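Local coordinates for platelet inhibitor (Ancylostoma caninum, PDB 4TPV), which inhibits platelet aggregation and adhesion to fibrinogen and collagen, and may act by binding platelet integrins, at residues Leu22-Arg27 with Asp169-Leu174; Lys38-Val43 with Ala163-Asp168. All coordinates share one frame; numbering follows the deposited sequence.

Contact 2 is nested inside contact 1 along the chain: 22-27 comes first, on helix 13-34, then the loop 38-43 leading into strand 43-44, and much later 163-168 runs straight on into 169-174. These last two belong to the cysteine-rich C-terminal hairpin, whose short strands 166-167 and 176-177 pair antiparallel. The contact centres lie about 10 Å apart, on the same side of the chain's centre. Helix and loop are also tied to each other, as Arg27 NE sits 2.8 Å from Arg40 O, probably as a hydrogen bond. The C-terminal hairpin thus rests on both helix 13-34 and the loop that follows it.

Contact 1 of 2, residues Leu22-Arg27 with Asp169-Leu174; sequences LHNGYR and DDWQNL
Trp171 lays one face of its indole against Asn24 on helix 13-34, and Asn24 CB does the touching. This is a CH-pi contact: Asn24 CB stands 3.5 Å from the centroid of the Trp171 six-membered ring, 18° off the normal, with Trp171 CZ2 its nearest atom at 3.3 Å. The Asn24 amide is more distant, ND2 lying 3.9 Å from Trp171 CZ2, and its plane is turned 56° from the ring, so amide and indole do not stack. Further along the helix, Gly25 N approaches Trp171 CZ3 obliquely at 3.6 Å, bringing the ring against helix backbone. Trp171 also touches Glu21, one turn earlier.

No polar bond crosses between the segments. The helix backbone points Asn24 CB at the ring; with CG beside the backbone N (chi1 -80°), the amide runs on past it, and OD1 accepts the NH of Met42. On the hairpin side, Leu174 N bonds back to Trp171 O at 3.0 Å, closing a beta turn whose central residues, Gln172 and Asn173, are both in the left-handed helical region. The tryptophan therefore meets the helix by dispersion and weak CH-pi attraction, while the bond to Met42 in the neighbouring loop probably restrains the rotation of the Asn24 amide.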
ATOM      1  N   LEU A  22       3.602   8.144  -1.790  1.00 12.91           N
ATOM      2  CA  LEU A  22       2.285   8.178  -2.421  1.00 12.58           C
ATOM      3  C   LEU A  22       1.266   7.408  -1.578  1.00 11.03           C
ATOM      4  O   LEU A  22       0.188   7.919  -1.259  1.00  9.38           O
ATOM      5  CB  LEU A  22       2.360   7.599  -3.828  1.00 12.77           C
ATOM      6  CG  LEU A  22       1.200   7.952  -4.750  1.00 16.00           C
ATOM      7  CD1 LEU A  22       1.203   9.472  -4.995  1.00 12.92           C
ATOM      8  CD2 LEU A  22       1.373   7.189  -6.058  1.00 17.26           C
ATOM      9  N   HIS A  23       1.632   6.198  -1.162  1.00  8.84           N
ATOM     10  CA  HIS A  23       0.739   5.411  -0.307  1.00  7.56           C
ATOM     11  C   HIS A  23       0.427   6.104   1.024  1.00  8.38           C
ATOM     12  O   HIS A  23      -0.719   6.138   1.468  1.00 10.82           O
ATOM     13  CB  HIS A  23       1.347   4.038  -0.007  1.00  8.75           C
ATOM     14  CG  HIS A  23       1.148   3.029  -1.095  1.00  8.26           C
ATOM     15  ND1 HIS A  23       1.888   3.025  -2.256  1.00  8.76           N
ATOM     16  CD2 HIS A  23       0.304   1.969  -1.183  1.00  8.60           C
ATOM     17  CE1 HIS A  23       1.490   2.024  -3.027  1.00  8.29           C
ATOM     18  NE2 HIS A  23       0.533   1.368  -2.396  1.00  8.21           N
ATOM     19  N   ASN A  24       1.444   6.649   1.676  1.00  8.99           N
ATOM     20  CA  ASN A  24       1.181   7.316   2.936  1.00  9.16           C
ATOM     21  C   ASN A  24       0.312   8.570   2.773  1.00  9.75           C
ATOM     22  O   ASN A  24      -0.553   8.820   3.604  1.00  9.32           O
ATOM     23  CB  ASN A  24       2.503   7.635   3.629  1.00  9.64           C
ATOM     24  CG  ASN A  24       3.072   6.422   4.337  1.00 11.45           C
ATOM     25  OD1 ASN A  24       2.321   5.585   4.828  1.00 10.79           O
ATOM     26  ND2 ASN A  24       4.393   6.345   4.428  1.00 13.20           N
ATOM     27  N   GLY A  25       0.507   9.325   1.692  1.00 10.00           N
ATOM     28  CA  GLY A  25      -0.390  10.437   1.390  1.00  9.32           C
ATOM     29  C   GLY A  25      -1.829   9.992   1.164  1.00  7.86           C
ATOM     30  O   GLY A  25      -2.775  10.671   1.587  1.00 10.04           O
ATOM     31  N   TYR A  26      -2.002   8.870   0.463  1.00  9.46           N
ATOM     32  CA  TYR A  26      -3.333   8.297   0.286  1.00  9.15           C
ATOM     33  C   TYR A  26      -3.921   7.922   1.637  1.00  7.99           C
ATOM     34  O   TYR A  26      -5.085   8.152   1.918  1.00  9.92           O
ATOM     35  CB  TYR A  26      -3.298   7.039  -0.586  1.00 10.64           C
ATOM     36  CG  TYR A  26      -2.931   7.225  -2.042  1.00  8.93           C
ATOM     37  CD1 TYR A  26      -3.096   8.433  -2.676  1.00 10.63           C
ATOM     38  CD2 TYR A  26      -2.436   6.155  -2.782  1.00 12.98           C
ATOM     39  CE1 TYR A  26      -2.775   8.582  -4.016  1.00  9.85           C
ATOM     40  CE2 TYR A  26      -2.102   6.299  -4.110  1.00 15.01           C
ATOM     41  CZ  TYR A  26      -2.279   7.517  -4.717  1.00 14.84           C
ATOM     42  OH  TYR A  26      -1.936   7.653  -6.041  1.00 14.08           O
ATOM     43  N   ARG A  27      -3.096   7.313   2.480  1.00  9.55           N
ATOM     44  CA  ARG A  27      -3.594   6.852   3.780  1.00  9.32           C
ATOM     45  C   ARG A  27      -3.909   8.026   4.734  1.00  8.27           C
ATOM     46  O   ARG A  27      -4.868   7.976   5.502  1.00  7.53           O
ATOM     47  CB  ARG A  27      -2.579   5.861   4.399  1.00  7.08           C
ATOM     48  CG  ARG A  27      -2.493   4.555   3.614  1.00  9.40           C
ATOM     49  CD  ARG A  27      -1.294   3.685   4.031  1.00  7.48           C
ATOM     50  NE  ARG A  27      -1.423   3.208   5.408  1.00  8.72           N
ATOM     51  CZ  ARG A  27      -2.146   2.143   5.767  1.00 10.86           C
ATOM     52  NH1 ARG A  27      -2.810   1.454   4.842  1.00  7.12           N
ATOM     53  NH2 ARG A  27      -2.239   1.790   7.048  1.00  9.83           N
ATOM     54  N   ASP A 169       4.062  12.200  13.969  1.00 12.89           N
ATOM     55  CA  ASP A 169       4.055  13.640  13.688  1.00 16.87           C
ATOM     56  C   ASP A 169       4.607  13.936  12.286  1.00 14.28           C
ATOM     57  O   ASP A 169       4.543  15.075  11.807  1.00 15.98           O
ATOM     58  CB  ASP A 169       4.824  14.437  14.763  1.00 26.42           C
ATOM     59  CG  ASP A 169       6.222  13.913  15.016  1.00 37.85           C
ATOM     60  OD1 ASP A 169       6.791  13.245  14.123  1.00 39.45           O
ATOM     61  OD2 ASP A 169       6.757  14.187  16.121  1.00 40.51           O
ATOM     62  N   ASP A 170       5.109  12.911  11.611  1.00 13.79           N
ATOM     63  CA  ASP A 170       5.547  13.054  10.223  1.00 15.02           C
ATOM     64  C   ASP A 170       4.383  13.107   9.243  1.00 14.84           C
ATOM     65  O   ASP A 170       4.542  13.537   8.095  1.00 11.80           O
ATOM     66  CB  ASP A 170       6.454  11.886   9.824  1.00 14.41           C
ATOM     67  CG  ASP A 170       7.815  11.967  10.440  1.00 20.04           C
ATOM     68  OD1 ASP A 170       8.232  13.069  10.857  1.00 18.43           O
ATOM     69  OD2 ASP A 170       8.484  10.913  10.476  1.00 19.13           O
ATOM     70  N   TRP A 171       3.224  12.623   9.682  1.00 11.79           N
ATOM     71  CA  TRP A 171       2.060  12.470   8.817  1.00  9.77           C
ATOM     72  C   TRP A 171       0.846  13.111   9.471  1.00 13.97           C
ATOM     73  O   TRP A 171      -0.209  12.492   9.625  1.00 13.17           O
ATOM     74  CB  TRP A 171       1.823  10.984   8.486  1.00 12.46           C
ATOM     75  CG  TRP A 171       2.875  10.495   7.531  1.00 12.71           C
ATOM     76  CD1 TRP A 171       4.007   9.815   7.841  1.00 11.87           C
ATOM     77  CD2 TRP A 171       2.934  10.741   6.116  1.00 12.84           C
ATOM     78  NE1 TRP A 171       4.766   9.599   6.711  1.00 16.96           N
ATOM     79  CE2 TRP A 171       4.123  10.154   5.639  1.00 12.53           C
ATOM     80  CE3 TRP A 171       2.095  11.397   5.210  1.00 16.47           C
ATOM     81  CZ2 TRP A 171       4.496  10.201   4.294  1.00 16.62           C
ATOM     82  CZ3 TRP A 171       2.466  11.426   3.863  1.00 16.27           C
ATOM     83  CH2 TRP A 171       3.651  10.835   3.426  1.00 13.05           C
ATOM     84  N   GLN A 172       1.046  14.362   9.870  1.00 12.95           N
ATOM     85  CA  GLN A 172       0.002  15.252  10.388  1.00 13.88           C
ATOM     86  C   GLN A 172      -0.745  14.650  11.578  1.00 16.14           C
ATOM     87  O   GLN A 172      -1.902  14.983  11.832  1.00 13.36           O
ATOM     88  CB  GLN A 172      -0.988  15.629   9.265  1.00 15.77           C
ATOM     89  CG  GLN A 172      -0.330  16.307   8.041  1.00 15.42           C
ATOM     90  CD  GLN A 172       0.326  15.291   7.061  1.00 20.99           C
ATOM     91  OE1 GLN A 172      -0.315  14.334   6.619  1.00 21.14           O
ATOM     92  NE2 GLN A 172       1.595  15.513   6.718  1.00 21.60           N
ATOM     93  N   ASN A 173      -0.054  13.807  12.344  1.00 12.85           N
ATOM     94  CA  ASN A 173      -0.670  13.110  13.468  1.00 14.54           C
ATOM     95  C   ASN A 173      -1.963  12.383  13.088  1.00 10.19           C
ATOM     96  O   ASN A 173      -2.917  12.325  13.882  1.00 12.75           O
ATOM     97  CB  ASN A 173      -0.913  14.087  14.614  1.00 13.83           C
ATOM     98  CG  ASN A 173       0.381  14.568  15.222  1.00 24.24           C
ATOM     99  OD1 ASN A 173       0.747  15.731  15.080  1.00 33.52           O
ATOM    100  ND2 ASN A 173       1.106  13.659  15.872  1.00 20.62           N
ATOM    101  N   LEU A 174      -1.949  11.787  11.902  1.00 11.39           N
ATOM    102  CA  LEU A 174      -3.080  11.031  11.393  1.00 11.36           C
ATOM    103  C   LEU A 174      -2.804   9.542  11.388  1.00 15.09           C
ATOM    104  O   LEU A 174      -3.744   8.740  11.408  1.00 12.68           O
ATOM    105  CB  LEU A 174      -3.431  11.470   9.969  1.00  8.92           C
ATOM    106  CG  LEU A 174      -4.084  12.848   9.846  1.00 12.97           C
ATOM    107  CD1 LEU A 174      -4.101  13.290   8.393  1.00 14.82           C
ATOM    108  CD2 LEU A 174      -5.497  12.816  10.438  1.00 15.31           C
TER

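Contact 2 of 2, residues Lys38-Val43 with Ala163-Asp168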
ATOM      1  N   LYS A  38      -6.814   4.126  13.626  1.00 10.48           N
ATOM      2  CA  LYS A  38      -5.492   3.500  13.763  1.00  9.32           C
ATOM      3  C   LYS A  38      -4.882   3.135  12.408  1.00 11.68           C
ATOM      4  O   LYS A  38      -4.433   2.006  12.166  1.00 10.97           O
ATOM      5  CB  LYS A  38      -5.579   2.284  14.689  1.00  9.56           C
ATOM      6  CG  LYS A  38      -6.653   1.265  14.381  1.00  9.92           C
ATOM      7  CD  LYS A  38      -6.518   0.077  15.335  1.00 13.11           C
ATOM      8  CE  LYS A  38      -7.719  -0.850  15.234  1.00 19.06           C
ATOM      9  NZ  LYS A  38      -7.582  -2.006  16.183  1.00 19.51           N
ATOM     10  N   MET A  39      -4.833   4.131  11.530  1.00  9.70           N
ATOM     11  CA  MET A  39      -4.216   3.942  10.222  1.00  8.65           C
ATOM     12  C   MET A  39      -2.711   4.003  10.393  1.00 10.73           C
ATOM     13  O   MET A  39      -2.178   5.018  10.813  1.00 13.45           O
ATOM     14  CB  MET A  39      -4.682   5.008   9.230  1.00  9.98           C
ATOM     15  CG  MET A  39      -4.132   4.795   7.828  1.00  8.14           C
ATOM     16  SD  MET A  39      -5.048   3.579   6.873  1.00  8.75           S
ATOM     17  CE  MET A  39      -6.613   4.406   6.551  1.00 10.86           C
ATOM     18  N   ARG A  40      -2.026   2.912  10.071  1.00  8.29           N
ATOM     19  CA  ARG A  40      -0.560   2.879  10.212  1.00  8.16           C
ATOM     20  C   ARG A  40       0.194   3.578   9.082  1.00  9.01           C
ATOM     21  O   ARG A  40      -0.196   3.552   7.916  1.00 11.89           O
ATOM     22  CB  ARG A  40      -0.078   1.426  10.322  1.00  9.74           C
ATOM     23  CG  ARG A  40      -0.580   0.746  11.622  1.00 10.86           C
ATOM     24  CD  ARG A  40       0.207  -0.494  12.014  1.00 11.37           C
ATOM     25  NE  ARG A  40       1.558  -0.141  12.469  1.00 12.35           N
ATOM     26  CZ  ARG A  40       2.295  -0.901  13.271  1.00 16.50           C
ATOM     27  NH1 ARG A  40       1.818  -2.047  13.721  1.00 17.33           N
ATOM     28  NH2 ARG A  40       3.512  -0.502  13.621  1.00 18.95           N
ATOM     29  N   THR A  41       1.323   4.169   9.453  1.00  8.11           N
ATOM     30  CA  THR A  41       2.294   4.640   8.480  1.00  9.95           C
ATOM     31  C   THR A  41       2.907   3.427   7.818  1.00 10.28           C
ATOM     32  O   THR A  41       3.307   2.483   8.511  1.00 10.20           O
ATOM     33  CB  THR A  41       3.398   5.459   9.133  1.00  9.86           C
ATOM     34  OG1 THR A  41       2.819   6.526   9.884  1.00 12.37           O
ATOM     35  CG2 THR A  41       4.334   6.052   8.075  1.00 11.71           C
ATOM     36  N   MET A  42       2.962   3.439   6.490  1.00  9.09           N
ATOM     37  CA  MET A  42       3.724   2.401   5.787  1.00  7.92           C
ATOM     38  C   MET A  42       5.200   2.715   5.678  1.00 10.18           C
ATOM     39  O   MET A  42       5.611   3.864   5.471  1.00 12.86           O
ATOM     40  CB  MET A  42       3.196   2.177   4.380  1.00  8.23           C
ATOM     41  CG  MET A  42       1.877   1.432   4.315  1.00 10.53           C
ATOM     42  SD  MET A  42       1.336   1.219   2.597  1.00 10.98           S
ATOM     43  CE  MET A  42      -0.026   0.070   2.853  1.00 10.80           C
ATOM     44  N   VAL A  43       5.996   1.659   5.794  1.00  8.55           N
ATOM     45  CA  VAL A  43       7.436   1.741   5.592  1.00  8.58           C
ATOM     46  C   VAL A  43       7.804   0.812   4.444  1.00 11.72           C
ATOM     47  O   VAL A  43       7.229  -0.266   4.323  1.00 13.40           O
ATOM     48  CB  VAL A  43       8.203   1.342   6.868  1.00 12.22           C
ATOM     49  CG1 VAL A  43       9.702   1.216   6.589  1.00 19.19           C
ATOM     50  CG2 VAL A  43       7.907   2.335   7.982  1.00 13.05           C
ATOM     51  N   ALA A 163       3.472  -2.663  21.531  1.00 17.59           N
ATOM     52  CA  ALA A 163       4.762  -2.094  21.905  1.00 19.81           C
ATOM     53  C   ALA A 163       5.320  -1.058  20.926  1.00 15.81           C
ATOM     54  O   ALA A 163       5.483  -1.311  19.733  1.00 19.08           O
ATOM     55  CB  ALA A 163       5.786  -3.229  22.111  1.00 25.22           C
ATOM     56  N   GLY A 164       5.604   0.119  21.465  1.00 16.17           N
ATOM     57  CA  GLY A 164       6.334   1.149  20.755  1.00 14.90           C
ATOM     58  C   GLY A 164       5.575   1.973  19.737  1.00 18.30           C
ATOM     59  O   GLY A 164       6.138   2.917  19.182  1.00 16.52           O
ATOM     60  N   VAL A 165       4.304   1.656  19.491  1.00 11.47           N
ATOM     61  CA  VAL A 165       3.573   2.342  18.424  1.00 11.33           C
ATOM     62  C   VAL A 165       2.858   3.599  18.946  1.00 13.98           C
ATOM     63  O   VAL A 165       2.122   3.557  19.926  1.00 13.46           O
ATOM     64  CB  VAL A 165       2.555   1.388  17.745  1.00 11.73           C
ATOM     65  CG1 VAL A 165       1.794   2.067  16.588  1.00 12.36           C
ATOM     66  CG2 VAL A 165       3.257   0.147  17.231  1.00 15.70           C
ATOM     67  N   THR A 166       3.093   4.721  18.267  1.00 11.71           N
ATOM     68  CA  THR A 166       2.603   6.030  18.683  1.00 11.91           C
ATOM     69  C   THR A 166       2.067   6.780  17.468  1.00 10.86           C
ATOM     70  O   THR A 166       2.182   6.313  16.334  1.00 12.76           O
ATOM     71  CB  THR A 166       3.714   6.896  19.329  1.00 15.47           C
ATOM     72  OG1 THR A 166       4.742   7.138  18.355  1.00 15.16           O
ATOM     73  CG2 THR A 166       4.328   6.198  20.531  1.00 17.54           C
ATOM     74  N   CYS A 167       1.480   7.948  17.704  1.00 11.18           N
ATOM     75  CA  CYS A 167       0.987   8.743  16.589  1.00 11.64           C
ATOM     76  C   CYS A 167       2.171   9.373  15.877  1.00 12.29           C
ATOM     77  O   CYS A 167       3.130   9.763  16.532  1.00 15.89           O
ATOM     78  CB  CYS A 167       0.021   9.809  17.084  1.00 11.46           C
ATOM     79  SG  CYS A 167      -0.949  10.579  15.755  1.00 15.36           S
ATOM     80  N   ASP A 168       2.083   9.487  14.557  1.00 10.46           N
ATOM     81  CA  ASP A 168       3.203   9.913  13.712  1.00 12.03           C
ATOM     82  C   ASP A 168       3.185  11.403  13.343  1.00 13.86           C
ATOM     83  O   ASP A 168       2.414  11.816  12.462  1.00 10.48           O
ATOM     84  CB  ASP A 168       3.210   9.077  12.430  1.00 10.09           C
ATOM     85  CG  ASP A 168       4.516   9.186  11.660  1.00 11.33           C
ATOM     86  OD1 ASP A 168       5.355  10.048  11.999  1.00 12.12           O
ATOM     87  OD2 ASP A 168       4.718   8.378  10.732  1.00 14.35           O
TER
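Thr41 OG1 gives its proton to Asp168 OD2 over 2.8 Å, and this hydrogen bond in this CAP-superfamily fold joins the loop ahead of strand 43-44 to the two-stranded C-terminal hairpin. It falls on the anti lone pair of OD2, the one away from OD1. The two side chains meet nearly perpendicular to each other, and both residues are buried. Thr41 turns OG1 beside its own backbone N (chi1 -55°), which leaves the methyl CG2 anti to that N and still 3.6 Å from Asp168 OD2. Cys176 O, on the partner strand, lies near the same hydroxyl and can at most share that one proton, as a weak hydrogen bond.

Asp168 puts its other oxygen to local use: OD1 accepts the NH of Asp170, an Asx turn that shapes the start of the following loop. With one oxygen in the turn and the other on Thr41, the carboxylate is held at both ends, and the two donated hydrogens would be expected to favour its charged form. Just before it, Cys167 is tied by its disulfide to Cys155, so the strand is fixed covalently as well.

A second touch lies further back along the hairpin, where Arg40 meets Val165. Arg40 bends at chi3 (70°), carrying its guanidinium toward the valine; the group also makes a cation-pi contact with Tyr161. Val165 CG1 stands 4.2 Å above the guanidinium plane of Arg40, displaced from the middle of the group, while Val165 CG2 makes the closest approach, 3.7 Å from Arg40 NH2.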